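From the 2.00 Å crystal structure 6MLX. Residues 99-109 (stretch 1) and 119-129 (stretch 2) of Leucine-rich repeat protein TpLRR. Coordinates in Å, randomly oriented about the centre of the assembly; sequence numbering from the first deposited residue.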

# COMPACT_ATOMS: atom_id res chain seq x y z
N PHE A 99 -4.98 -2.37 -1.82
CA PHE A 99 -4.37 -3.57 -2.40
C PHE A 99 -4.76 -4.82 -1.63
O PHE A 99 -4.01 -5.80 -1.58
N HIS A 100 -5.93 -4.79 -1.02
CA HIS A 100 -6.44 -5.95 -0.30
C HIS A 100 -6.47 -7.17 -1.22
O HIS A 100 -6.92 -7.08 -2.37
N LYS A 101 -5.94 -8.29 -0.73
CA LYS A 101 -5.93 -9.57 -1.45
C LYS A 101 -5.17 -9.50 -2.78
O LYS A 101 -5.50 -10.24 -3.72
N CYS A 102 -4.16 -8.64 -2.89
CA CYS A 102 -3.28 -8.67 -4.06
C CYS A 102 -2.18 -9.69 -3.76
O CYS A 102 -1.05 -9.36 -3.39
N VAL A 103 -2.55 -10.97 -3.91
CA VAL A 103 -1.74 -12.07 -3.39
C VAL A 103 -0.52 -12.36 -4.24
O VAL A 103 0.30 -13.21 -3.86
N SER A 104 -0.35 -11.70 -5.38
CA SER A 104 0.82 -11.89 -6.23
C SER A 104 1.77 -10.71 -6.20
O SER A 104 2.77 -10.71 -6.94
N LEU A 105 1.47 -9.69 -5.41
CA LEU A 105 2.32 -8.51 -5.32
C LEU A 105 3.50 -8.89 -4.44
O LEU A 105 3.36 -9.03 -3.22
N ALA A 106 4.66 -9.10 -5.05
CA ALA A 106 5.82 -9.59 -4.31
C ALA A 106 6.67 -8.46 -3.77
O ALA A 106 7.43 -8.66 -2.81
N GLY A 107 6.55 -7.27 -4.36
CA GLY A 107 7.33 -6.13 -3.92
C GLY A 107 6.67 -4.87 -4.41
O GLY A 107 5.87 -4.88 -5.35
N ILE A 108 7.02 -3.77 -3.77
CA ILE A 108 6.50 -2.47 -4.17
C ILE A 108 7.47 -1.41 -3.68
O ILE A 108 8.07 -1.54 -2.60
N VAL A 109 7.70 -0.40 -4.51
CA VAL A 109 8.62 0.68 -4.19
C VAL A 109 7.79 1.94 -3.98
O VAL A 109 7.11 2.40 -4.90
N GLN A 119 -5.94 2.23 6.44
CA GLN A 119 -6.11 0.93 7.09
C GLN A 119 -6.12 -0.20 6.07
O GLN A 119 -6.65 -0.07 4.97
N ASP A 120 -5.52 -1.34 6.46
CA ASP A 120 -5.65 -2.61 5.73
C ASP A 120 -5.23 -2.51 4.27
O ASP A 120 -5.71 -3.27 3.42
N VAL A 121 -4.31 -1.60 3.94
CA VAL A 121 -4.01 -1.34 2.53
C VAL A 121 -3.40 -2.56 1.87
O VAL A 121 -3.75 -2.91 0.74
N PHE A 122 -2.49 -3.24 2.56
CA PHE A 122 -1.86 -4.44 2.03
C PHE A 122 -2.34 -5.69 2.77
O PHE A 122 -1.64 -6.69 2.83
N SER A 123 -3.55 -5.62 3.32
CA SER A 123 -4.18 -6.77 3.96
C SER A 123 -4.20 -7.96 3.01
O SER A 123 -4.61 -7.83 1.85
N SER A 124 -3.73 -9.11 3.49
CA SER A 124 -3.71 -10.36 2.71
C SER A 124 -2.87 -10.25 1.44
O SER A 124 -3.13 -10.96 0.46
N CYS A 125 -1.87 -9.38 1.42
CA CYS A 125 -0.88 -9.40 0.33
C CYS A 125 0.15 -10.47 0.67
O CYS A 125 1.24 -10.20 1.18
N GLY A 126 -0.19 -11.72 0.33
CA GLY A 126 0.53 -12.88 0.79
C GLY A 126 1.86 -13.13 0.12
O GLY A 126 2.57 -14.05 0.54
N SER A 127 2.22 -12.37 -0.91
CA SER A 127 3.51 -12.54 -1.57
C SER A 127 4.49 -11.43 -1.24
O SER A 127 5.66 -11.52 -1.64
N LEU A 128 4.05 -10.39 -0.55
CA LEU A 128 4.89 -9.23 -0.32
C LEU A 128 6.02 -9.58 0.65
O LEU A 128 5.77 -10.09 1.74
N VAL A 129 7.26 -9.32 0.24
CA VAL A 129 8.45 -9.77 0.97
C VAL A 129 9.12 -8.62 1.72
O VAL A 129 9.31 -8.70 2.93

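Leucine-rich repeat proteins stack successive turns of one chain so that equivalent residues lie over one another, and these two stretches of TpLRR illustrate how side chains seal such a stack. The equivalence extends to rotamers: Phe-99 and Phe-122 are both m at chi1, His-100 and Ser-123 both t, Cys-102 and Cys-125 both m, and Leu-105 and Leu-128 both t,p.

Apolar packing centres on the two phenylalanines. Phe-99 points toward the second stretch, whereas Phe-122 leaves its backbone pointing away, yet its ring end comes back within reach. The ring planes are near parallel, at 2°, but slid apart with centroids 5.4 Å from each other, so the rings barely overlap; Phe-99 CD2 lies 3.5 Å from Phe-122 CE1. Val-121 (t) sets CG1 at the edge of the Phe-99 ring, 4.0 Å from CD2. Ile-108 (t,t) also points toward the partner stretch, bringing CD1 to 3.9 Å from Phe-122 CE1 and CG2 to 4.1 Å from Leu-128 CD1. Cys-102 CB and Cys-125 SG approach to 3.9 Å.

Polar side chains add a second kind of contact. Ser-127 (m) points toward stretch 1, and its hydroxyl OG donates a very short hydrogen bond of 2.4 Å to Val-103 O. His-100 lays the edge of its ring near Ser-123, with ND1 3.5 Å from OG. Ser-124 (m) points inward as well, its CB 4.1 Å from CG of Lys-101, whose own CA-to-CB bond points away.

One water ties the backbones together. Water 1 donates to Cys-102 O at 2.7 Å and Leu-105 O at 2.6 Å, and accepts from Ser-127 N at 2.8 Å, thereby linking the two stretches through polar groups of the main chain.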

# COMPACT_ATOMS: atom_id res chain seq x y z
CB PHE A 99 -2.85 -3.42 -2.47
CG PHE A 99 -2.41 -2.32 -3.38
CD1 PHE A 99 -2.35 -2.52 -4.75
CD2 PHE A 99 -2.07 -1.07 -2.87
CE1 PHE A 99 -1.95 -1.52 -5.60
CE2 PHE A 99 -1.66 -0.05 -3.71
CZ PHE A 99 -1.61 -0.27 -5.09
CB HIS A 100 -7.82 -5.62 0.28
CG HIS A 100 -8.53 -6.78 0.90
ND1 HIS A 100 -8.18 -7.31 2.12
CD2 HIS A 100 -9.58 -7.51 0.46
CE1 HIS A 100 -8.97 -8.33 2.40
NE2 HIS A 100 -9.84 -8.46 1.42
CB LYS A 101 -7.34 -10.10 -1.71
CG LYS A 101 -8.07 -10.63 -0.50
CD LYS A 101 -9.48 -11.07 -0.90
CE LYS A 101 -9.71 -12.52 -0.51
NZ LYS A 101 -9.83 -12.59 0.98
CB CYS A 102 -2.73 -7.28 -4.37
SG CYS A 102 -3.94 -6.17 -5.11
CB VAL A 103 -2.62 -13.32 -3.24
CG1 VAL A 103 -3.81 -12.99 -2.33
CG2 VAL A 103 -3.11 -13.80 -4.59
CB SER A 104 0.40 -12.14 -7.69
OG SER A 104 -0.37 -13.31 -7.79
CB LEU A 105 1.53 -7.33 -4.76
CG LEU A 105 2.08 -5.93 -5.01
CD1 LEU A 105 2.30 -5.75 -6.48
CD2 LEU A 105 1.09 -4.89 -4.49
CB ALA A 106 6.68 -10.50 -5.19
CB ILE A 108 5.06 -2.27 -3.62
CG1 ILE A 108 4.40 -1.03 -4.22
CG2 ILE A 108 5.07 -2.22 -2.10
CD1 ILE A 108 2.94 -0.91 -3.82
CB VAL A 109 9.67 0.89 -5.30
CG1 VAL A 109 10.55 2.07 -4.93
CG2 VAL A 109 10.51 -0.37 -5.52
CB GLN A 119 -7.42 0.89 7.89
CG GLN A 119 -7.53 1.91 8.99
CD GLN A 119 -8.82 1.77 9.81
OE1 GLN A 119 -8.84 2.13 11.00
NE2 GLN A 119 -9.89 1.27 9.19
CB ASP A 120 -7.08 -3.17 5.84
CG ASP A 120 -7.48 -3.47 7.28
OD1 ASP A 120 -7.07 -4.51 7.81
OD2 ASP A 120 -8.18 -2.65 7.90
CB VAL A 121 -3.11 -0.10 2.38
CG1 VAL A 121 -2.42 -0.11 1.01
CG2 VAL A 121 -3.94 1.18 2.54
CB PHE A 122 -0.34 -4.31 2.07
CG PHE A 122 0.16 -3.15 1.25
CD1 PHE A 122 0.22 -3.23 -0.14
CD2 PHE A 122 0.50 -1.95 1.86
CE1 PHE A 122 0.64 -2.15 -0.90
CE2 PHE A 122 0.94 -0.87 1.12
CZ PHE A 122 0.99 -0.96 -0.27
CB SER A 123 -5.60 -6.41 4.41
OG SER A 123 -6.24 -7.52 5.04
CB SER A 124 -5.13 -10.83 2.36
OG SER A 124 -5.80 -11.30 3.51
CB CYS A 125 -0.26 -8.03 0.13
SG CYS A 125 -1.37 -6.91 -0.76
CB SER A 127 3.34 -12.62 -3.09
OG SER A 127 2.63 -13.78 -3.48
CB LEU A 128 4.03 -8.08 0.21
CG LEU A 128 4.57 -6.66 0.37
CD1 LEU A 128 5.10 -6.11 -0.93
CD2 LEU A 128 3.43 -5.78 0.91
CB VAL A 129 9.45 -10.48 0.03
CG1 VAL A 129 10.69 -10.83 0.79
CG2 VAL A 129 8.81 -11.72 -0.57
O HOH W 1 1.27 -10.03 -2.11